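PDB 2EJX: Stk_08120 from Sulfolobus tokodaii str. 7, which probably acts as a fatty acid carrier, as a member of the thermoacidophile-specific DUF3211 family. Local coordinates for residues Phe29-Ile34 and Val73-Asp78. Residues are numbered along the deposited sequence; the frame is centred on the assembly and turned at random.
Sequences FTIPQI and VRIIYD
The backbones are nearest at I31 and I75, whose CA atoms lie 9.4 Å apart, where the last turns of helix 27-34 lie against the inner side of strand 72-79; no hydrogen bond joins the two segments, and side-chain methyls bridge the gap. I75 supplies nearly all of the strand's share, offering one branch to each of two consecutive helix residues. Its longer branch reaches T30, with I75 CD1 4.0 Å from T30 CG2, the two side chains crossing at a slant. I75 is extended at its outer bond (chi2 -174°), which carries CD1 well out from the strand backbone. The shorter branch meets I31, where the end methyl I31 CD1 stands 4.3 Å from I75 CG2. A chi1 of -61° sets OG1 of T30 beside the backbone N and CG2 anti to it, turning this methyl to the isoleucine, while OG1 hydrogen-bonds back to the carbonyl oxygen of F24 in the preceding helix. The two branches of the threonine are thus divided, the hydroxyl tied to the backbone of F24 and the methyl packed in the buried interior. Only 105 Å² is buried between the segments, both sides summed, so the touch is light and the surrounding residues share the enclosure. F49 of strand 48-55 packs on both I31 and I75, L86 of strand 82-92 lies against T30, and V66 of strand 58-69 flanks I75. The contact thus seats the short helix inside the curved antiparallel sheet of this Bet v 1-like fold, while F29 packs against the long helix 105-137.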
loop_
_atom_site.group_PDB
_atom_site.type_symbol
_atom_site.label_atom_id
_atom_site.label_comp_id
_atom_site.label_asym_id
_atom_site.label_seq_id
_atom_site.Cartn_x
_atom_site.Cartn_y
_atom_site.Cartn_z
ATOM N N PHE A 29 6.430 -2.145 -3.572
ATOM C CA PHE A 29 6.136 -0.711 -3.619
ATOM C C PHE A 29 5.193 -0.319 -2.501
ATOM O O PHE A 29 5.545 0.471 -1.574
ATOM C CB PHE A 29 5.532 -0.304 -4.990
ATOM C CG PHE A 29 5.087 1.143 -5.049
ATOM C CD1 PHE A 29 6.049 2.184 -5.190
ATOM C CD2 PHE A 29 3.751 1.489 -4.949
ATOM C CE1 PHE A 29 5.661 3.542 -5.211
ATOM C CE2 PHE A 29 3.328 2.862 -4.971
ATOM C CZ PHE A 29 4.286 3.901 -5.126
ATOM N N THR A 30 4.023 -0.961 -2.541
ATOM C CA THR A 30 2.832 -0.528 -1.806
ATOM C C THR A 30 2.989 -0.663 -0.288
ATOM O O THR A 30 2.585 0.235 0.448
ATOM C CB THR A 30 1.611 -1.287 -2.316
ATOM O OG1 THR A 30 1.427 -0.987 -3.712
ATOM C CG2 THR A 30 0.339 -0.912 -1.543
ATOM N N ILE A 31 3.566 -1.770 0.182
ATOM C CA ILE A 31 3.641 -2.022 1.623
ATOM C C ILE A 31 4.583 -1.042 2.347
ATOM O O ILE A 31 4.175 -0.446 3.332
ATOM C CB ILE A 31 3.937 -3.554 1.953
ATOM C CG1 ILE A 31 2.879 -4.458 1.312
ATOM C CG2 ILE A 31 4.016 -3.815 3.422
ATOM C CD1 ILE A 31 1.496 -4.241 1.786
ATOM N N PRO A 32 5.847 -0.862 1.873
ATOM C CA PRO A 32 6.696 0.140 2.520
ATOM C C PRO A 32 6.138 1.568 2.421
ATOM O O PRO A 32 6.332 2.376 3.335
ATOM C CB PRO A 32 8.020 0.015 1.754
ATOM C CG PRO A 32 7.961 -1.414 1.195
ATOM C CD PRO A 32 6.574 -1.560 0.797
ATOM N N GLN A 33 5.410 1.854 1.358
ATOM C CA GLN A 33 4.817 3.204 1.177
ATOM C C GLN A 33 3.699 3.526 2.151
ATOM O O GLN A 33 3.529 4.704 2.501
ATOM C CB GLN A 33 4.306 3.430 -0.245
ATOM C CG GLN A 33 5.376 3.601 -1.320
ATOM C CD GLN A 33 6.105 4.943 -1.281
ATOM O OE1 GLN A 33 7.105 5.161 -2.009
ATOM N NE2 GLN A 33 5.631 5.834 -0.455
ATOM N N ILE A 34 2.936 2.488 2.549
ATOM C CA ILE A 34 1.678 2.691 3.309
ATOM C C ILE A 34 1.722 2.219 4.754
ATOM O O ILE A 34 1.267 2.921 5.666
ATOM C CB ILE A 34 0.454 2.080 2.541
ATOM C CG1 ILE A 34 0.191 2.870 1.236
ATOM C CG2 ILE A 34 -0.846 2.143 3.396
ATOM C CD1 ILE A 34 -0.594 2.093 0.237
ATOM N N VAL A 73 -6.775 -3.666 -7.179
ATOM C CA VAL A 73 -5.695 -4.461 -6.599
ATOM C C VAL A 73 -6.138 -4.724 -5.153
ATOM O O VAL A 73 -6.479 -3.804 -4.454
ATOM C CB VAL A 73 -4.367 -3.684 -6.560
ATOM C CG1 VAL A 73 -3.294 -4.517 -5.900
ATOM C CG2 VAL A 73 -3.901 -3.277 -7.973
ATOM N N ARG A 74 -6.113 -5.980 -4.715
ATOM C CA ARG A 74 -6.578 -6.331 -3.388
ATOM C C ARG A 74 -5.431 -7.077 -2.712
ATOM O O ARG A 74 -4.960 -8.089 -3.221
ATOM C CB ARG A 74 -7.825 -7.215 -3.553
ATOM C CG ARG A 74 -8.736 -7.266 -2.381
ATOM C CD ARG A 74 -10.031 -8.054 -2.688
ATOM N NE ARG A 74 -10.903 -7.290 -3.598
ATOM C CZ ARG A 74 -12.218 -7.490 -3.742
ATOM N NH1 ARG A 74 -12.839 -8.419 -3.016
ATOM N NH2 ARG A 74 -12.925 -6.746 -4.595
ATOM N N ILE A 75 -4.929 -6.559 -1.600
ATOM C CA ILE A 75 -3.800 -7.186 -0.888
ATOM C C ILE A 75 -4.345 -7.720 0.434
ATOM O O ILE A 75 -4.767 -6.954 1.308
ATOM C CB ILE A 75 -2.631 -6.209 -0.657
ATOM C CG1 ILE A 75 -2.173 -5.623 -2.006
ATOM C CG2 ILE A 75 -1.453 -6.908 0.042
ATOM C CD1 ILE A 75 -0.923 -4.734 -1.974
ATOM N N ILE A 76 -4.370 -9.039 0.551
ATOM C CA ILE A 76 -4.871 -9.688 1.774
ATOM C C ILE A 76 -3.690 -10.019 2.663
ATOM O O ILE A 76 -2.714 -10.615 2.216
ATOM C CB ILE A 76 -5.683 -10.930 1.391
ATOM C CG1 ILE A 76 -6.835 -10.468 0.488
ATOM C CG2 ILE A 76 -6.196 -11.639 2.630
ATOM C CD1 ILE A 76 -7.781 -11.575 0.020
ATOM N N TYR A 77 -3.729 -9.592 3.929
ATOM C CA TYR A 77 -2.554 -9.785 4.766
ATOM C C TYR A 77 -2.921 -10.288 6.173
ATOM O O TYR A 77 -4.070 -10.120 6.594
ATOM C CB TYR A 77 -1.752 -8.492 4.881
ATOM C CG TYR A 77 -2.504 -7.383 5.590
ATOM C CD1 TYR A 77 -2.466 -7.271 6.991
ATOM C CD2 TYR A 77 -3.278 -6.439 4.861
ATOM C CE1 TYR A 77 -3.156 -6.249 7.655
ATOM C CE2 TYR A 77 -3.965 -5.425 5.531
ATOM C CZ TYR A 77 -3.895 -5.360 6.917
ATOM O OH TYR A 77 -4.565 -4.368 7.542
ATOM N N ASP A 78 -1.939 -10.897 6.846
ATOM C CA ASP A 78 -2.024 -11.281 8.273
ATOM C C ASP A 78 -0.805 -10.848 9.014
ATOM O O ASP A 78 0.279 -10.885 8.492
ATOM C CB ASP A 78 -2.212 -12.815 8.451
ATOM C CG ASP A 78 -1.061 -13.650 7.858
ATOM O OD1 ASP A 78 -1.201 -14.084 6.681
ATOM O OD2 ASP A 78 -0.028 -13.890 8.548
#